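Local coordinates for Non-ribosomal peptide synthetase (Streptomyces halstedii, PDB 3WV4), which is a non-ribosomal peptide synthetase whose modelled region belongs to the AMP-binding enzyme family, within the ANL clan, at residues K209-P214 with M398-W402; D235-R240 with A260-A265. Residues are numbered along the deposited sequence.

Contact 1: residues K209-P214 with M398-W402; sequences KAVACP and MAGYW
The aliphatic stem of Lys209 lies over one face of the Tyr401 ring: Lys209 CD sits 4.1 Å from the Tyr401 ring centroid and 11° off the ring normal, a CH-pi contact reached with chi1 and chi2 both t and chi3 p on the lysine and chi1 m on the tyrosine. Beside it, Val211 CG2 meets Tyr401 CE1 at 3.9 Å. Residues 209-214 run extended, while 398-402 form an irregular loop whose end-to-end direction diverges by 129°. Val211 and Tyr401 make a single bridge, CA to CA 4.4 Å. Three backbone hydrogen bonds hold the loop: Trp402 N to Ala210 O (2.8 Å), Ala212 N to Gly400 O (2.9 Å, nearly linear) and Ala399 N to Ala212 O (3.1 Å). The general principle is the use of both edges of a strand: 210-214 pairs with 195-200, in the hairpin that carries the family's Ser/Thr/Gly-rich loop, and on its other edge takes the Gly-Tyr-containing segment that follows strand 388-393. Gly400, at phi 108° and psi -170°, turns the chain where a beta carbon would strike the preceding carbonyl. Tyr401 OH hydrogen-bonds Glu344. At the far end, Met398 (chi1 and chi2 m) brings SD to 3.6 Å from Cys213 CB; Met398 CB lies 3.6 Å from Val211 CG1. Pro214, the N-cap residue of helix 215-229, sets its CG 3.7 Å from Ala399 CB.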
# COMPACT_ATOMS: atom_id res chain seq x y z
N LYS A 209 -9.18 -5.36 14.16
CA LYS A 209 -9.26 -3.91 13.96
C LYS A 209 -8.66 -3.58 12.61
O LYS A 209 -7.50 -3.81 12.40
CB LYS A 209 -8.49 -3.21 15.07
CG LYS A 209 -8.72 -1.72 15.05
CD LYS A 209 -8.08 -0.96 16.21
CE LYS A 209 -6.60 -0.75 15.99
NZ LYS A 209 -6.07 0.16 17.06
N ALA A 210 -9.48 -3.06 11.71
CA ALA A 210 -9.08 -2.74 10.38
C ALA A 210 -9.39 -1.30 10.10
O ALA A 210 -10.46 -0.81 10.47
CB ALA A 210 -9.82 -3.61 9.38
N VAL A 211 -8.49 -0.62 9.43
CA VAL A 211 -8.82 0.68 8.87
C VAL A 211 -9.64 0.53 7.60
O VAL A 211 -9.30 -0.26 6.74
CB VAL A 211 -7.56 1.47 8.59
CG1 VAL A 211 -7.89 2.86 8.06
CG2 VAL A 211 -6.73 1.55 9.87
N ALA A 212 -10.73 1.28 7.51
CA ALA A 212 -11.63 1.25 6.39
C ALA A 212 -11.26 2.33 5.46
O ALA A 212 -11.35 3.52 5.80
CB ALA A 212 -13.07 1.44 6.83
N CYS A 213 -10.91 1.93 4.24
CA CYS A 213 -10.32 2.86 3.31
C CYS A 213 -11.18 3.03 2.11
O CYS A 213 -11.28 2.10 1.28
CB CYS A 213 -8.93 2.37 2.88
SG CYS A 213 -7.75 2.13 4.22
N PRO A 214 -11.76 4.22 1.95
CA PRO A 214 -12.52 4.48 0.76
C PRO A 214 -11.66 4.76 -0.44
O PRO A 214 -10.54 5.19 -0.31
CB PRO A 214 -13.34 5.75 1.12
CG PRO A 214 -13.29 5.81 2.61
CD PRO A 214 -11.91 5.32 2.91
N MET A 398 -8.56 8.38 6.69
CA MET A 398 -9.42 7.30 6.24
C MET A 398 -10.72 7.34 7.02
O MET A 398 -10.90 8.19 7.87
CB MET A 398 -8.70 5.94 6.42
CG MET A 398 -7.47 5.79 5.51
SD MET A 398 -7.91 5.72 3.74
CE MET A 398 -6.25 6.12 3.13
N ALA A 399 -11.63 6.43 6.72
CA ALA A 399 -12.98 6.49 7.23
C ALA A 399 -13.20 5.95 8.66
O ALA A 399 -14.32 5.87 9.03
CB ALA A 399 -13.90 5.73 6.30
N GLY A 400 -12.18 5.60 9.43
CA GLY A 400 -12.38 4.97 10.72
C GLY A 400 -11.98 3.49 10.65
O GLY A 400 -11.38 3.05 9.66
N TYR A 401 -12.31 2.75 11.71
CA TYR A 401 -12.09 1.33 11.78
C TYR A 401 -13.36 0.60 11.38
O TYR A 401 -14.45 1.06 11.67
CB TYR A 401 -11.67 0.92 13.19
CG TYR A 401 -10.43 1.66 13.66
CD1 TYR A 401 -9.20 1.44 13.06
CD2 TYR A 401 -10.50 2.59 14.68
CE1 TYR A 401 -8.06 2.11 13.48
CE2 TYR A 401 -9.37 3.27 15.12
CZ TYR A 401 -8.15 3.03 14.52
OH TYR A 401 -7.01 3.73 14.92
N TRP A 402 -13.23 -0.55 10.73
CA TRP A 402 -14.38 -1.26 10.23
C TRP A 402 -15.28 -1.75 11.41
O TRP A 402 -14.81 -2.48 12.29
CB TRP A 402 -13.87 -2.42 9.40
CG TRP A 402 -14.88 -3.42 8.98
CD1 TRP A 402 -14.96 -4.72 9.39
CD2 TRP A 402 -15.94 -3.24 8.05
NE1 TRP A 402 -15.98 -5.37 8.75
CE2 TRP A 402 -16.63 -4.47 7.95
CE3 TRP A 402 -16.36 -2.16 7.26
CZ2 TRP A 402 -17.72 -4.65 7.11
CZ3 TRP A 402 -17.48 -2.34 6.42
CH2 TRP A 402 -18.14 -3.58 6.36

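Contact 2: residues D235-R240 with A260-A265; sequences DIVFCR and AKLVLA
Backbone pairing dominates here: strands 236-239 and 261-264 run parallel, axes 4.6 Å apart and crossing at -22°, with Ile236 opposite Lys261 and Cys239 opposite Leu264. The hydrogen-bond ladder starts with a long rung, Lys261 N to Asp235 O (3.3 Å), then tightens through Val237 N to Lys261 O (2.7 Å), Val263 N to Val237 O (2.7 Å), Cys239 N to Val263 O (2.9 Å) and Ala265 N to Cys239 O (2.8 Å). This is the strand pair of a beta-alpha-beta crossover, whose helix 246-258 packs against Val237 and Leu262. Apolar contacts fall on both faces. With Val237 and Cys239, Leu262 (chi1 t, chi2 p) wedges CD1 3.8 Å from Val237 CB and 3.9 Å from Cys239 CB. On the face of Ile236, Phe238 and Val263, Ile236 CG2 meets Val263 CG2 at 3.7 Å and Phe238 CZ meets Ala265 CB at 3.5 Å. Charged ends find partners elsewhere: Asp235 forms a salt bridge with Arg310 and Lys261 with Glu65.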
# COMPACT_ATOMS: atom_id res chain seq x y z
N ASP A 235 10.37 4.49 -14.28
CA ASP A 235 10.92 3.84 -13.08
C ASP A 235 10.60 2.37 -13.07
O ASP A 235 9.71 1.92 -13.71
CB ASP A 235 10.45 4.49 -11.80
CG ASP A 235 11.20 5.77 -11.48
OD1 ASP A 235 12.45 5.75 -11.49
OD2 ASP A 235 10.52 6.82 -11.20
N ILE A 236 11.43 1.62 -12.40
CA ILE A 236 11.19 0.23 -12.22
C ILE A 236 11.27 0.08 -10.70
O ILE A 236 12.32 0.33 -10.13
CB ILE A 236 12.26 -0.58 -12.93
CG1 ILE A 236 12.09 -0.40 -14.46
CG2 ILE A 236 12.17 -2.04 -12.51
CD1 ILE A 236 13.04 -1.15 -15.39
N VAL A 237 10.17 -0.36 -10.07
CA VAL A 237 10.03 -0.40 -8.63
C VAL A 237 10.23 -1.82 -8.13
O VAL A 237 9.45 -2.73 -8.47
CB VAL A 237 8.64 0.11 -8.20
CG1 VAL A 237 8.51 0.25 -6.69
CG2 VAL A 237 8.37 1.47 -8.88
N PHE A 238 11.27 -2.01 -7.33
CA PHE A 238 11.57 -3.32 -6.78
C PHE A 238 10.95 -3.44 -5.40
O PHE A 238 11.40 -2.84 -4.43
CB PHE A 238 13.09 -3.53 -6.72
CG PHE A 238 13.48 -4.98 -6.46
CD1 PHE A 238 13.50 -5.49 -5.18
CD2 PHE A 238 13.81 -5.83 -7.53
CE1 PHE A 238 13.85 -6.82 -4.95
CE2 PHE A 238 14.17 -7.14 -7.30
CZ PHE A 238 14.18 -7.66 -6.02
N CYS A 239 9.91 -4.26 -5.31
CA CYS A 239 9.10 -4.35 -4.15
C CYS A 239 9.17 -5.74 -3.56
O CYS A 239 8.61 -6.72 -4.09
CB CYS A 239 7.66 -3.98 -4.46
SG CYS A 239 6.68 -3.83 -2.98
N ARG A 240 9.84 -5.78 -2.42
CA ARG A 240 10.04 -6.99 -1.66
C ARG A 240 8.97 -7.05 -0.55
O ARG A 240 8.72 -8.09 0.07
CB ARG A 240 11.48 -6.91 -1.14
CG ARG A 240 12.02 -8.12 -0.42
CD ARG A 240 12.76 -9.15 -1.30
NE ARG A 240 13.93 -9.57 -0.53
CZ ARG A 240 13.86 -10.25 0.62
NH1 ARG A 240 12.68 -10.67 1.10
NH2 ARG A 240 14.97 -10.55 1.29
N ALA A 260 4.71 3.30 -14.23
CA ALA A 260 5.95 2.59 -13.95
C ALA A 260 5.74 1.10 -13.99
O ALA A 260 4.65 0.62 -14.20
CB ALA A 260 6.49 2.99 -12.57
N LYS A 261 6.85 0.38 -13.84
CA LYS A 261 6.87 -1.02 -13.78
C LYS A 261 7.13 -1.48 -12.33
O LYS A 261 8.09 -1.04 -11.72
CB LYS A 261 7.97 -1.55 -14.69
CG LYS A 261 7.96 -3.06 -14.75
CD LYS A 261 9.13 -3.60 -15.58
CE LYS A 261 9.20 -5.09 -15.34
NZ LYS A 261 10.18 -5.72 -16.25
N LEU A 262 6.28 -2.36 -11.83
CA LEU A 262 6.45 -2.90 -10.53
C LEU A 262 7.00 -4.30 -10.61
O LEU A 262 6.48 -5.15 -11.34
CB LEU A 262 5.11 -2.85 -9.79
CG LEU A 262 5.22 -3.35 -8.37
CD1 LEU A 262 5.90 -2.35 -7.48
CD2 LEU A 262 3.82 -3.66 -7.88
N VAL A 263 8.06 -4.55 -9.87
CA VAL A 263 8.68 -5.88 -9.79
C VAL A 263 8.36 -6.44 -8.44
O VAL A 263 8.84 -5.93 -7.38
CB VAL A 263 10.22 -5.85 -9.96
CG1 VAL A 263 10.80 -7.25 -9.85
CG2 VAL A 263 10.60 -5.19 -11.27
N LEU A 264 7.54 -7.46 -8.46
CA LEU A 264 7.09 -8.05 -7.21
C LEU A 264 8.09 -9.13 -6.85
O LEU A 264 8.11 -10.18 -7.48
CB LEU A 264 5.71 -8.65 -7.41
CG LEU A 264 4.49 -7.73 -7.78
CD1 LEU A 264 3.37 -8.53 -8.44
CD2 LEU A 264 3.87 -6.95 -6.62
N ALA A 265 8.94 -8.90 -5.86
CA ALA A 265 9.83 -9.99 -5.40
C ALA A 265 9.35 -10.57 -4.07
O ALA A 265 8.38 -10.04 -3.48
CB ALA A 265 11.24 -9.48 -5.24

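How the contacts relate
After the N-terminal sheets and strand 195-200, the chain reaches strand 210-214, which opens contact 1, then passes through helix 215-229 into strand 236-239. An excursion of 19 residues, mostly helix 246-258, returns to 261-264 and closes contact 2, pairing the strands of one beta-alpha-beta unit at the 236-239 end of a four-strand sheet that also takes in 62-65 and 70-72. The chain travels on through the large mixed sheet before contact 1 closes 183 residues, tying the 195-200/210-214 hairpin to the loop between strand 388-393 and helix 405-411. Contact 2 is thus nested within contact 1; their centres lie 27 Å apart, on opposite sides of the chain's centre.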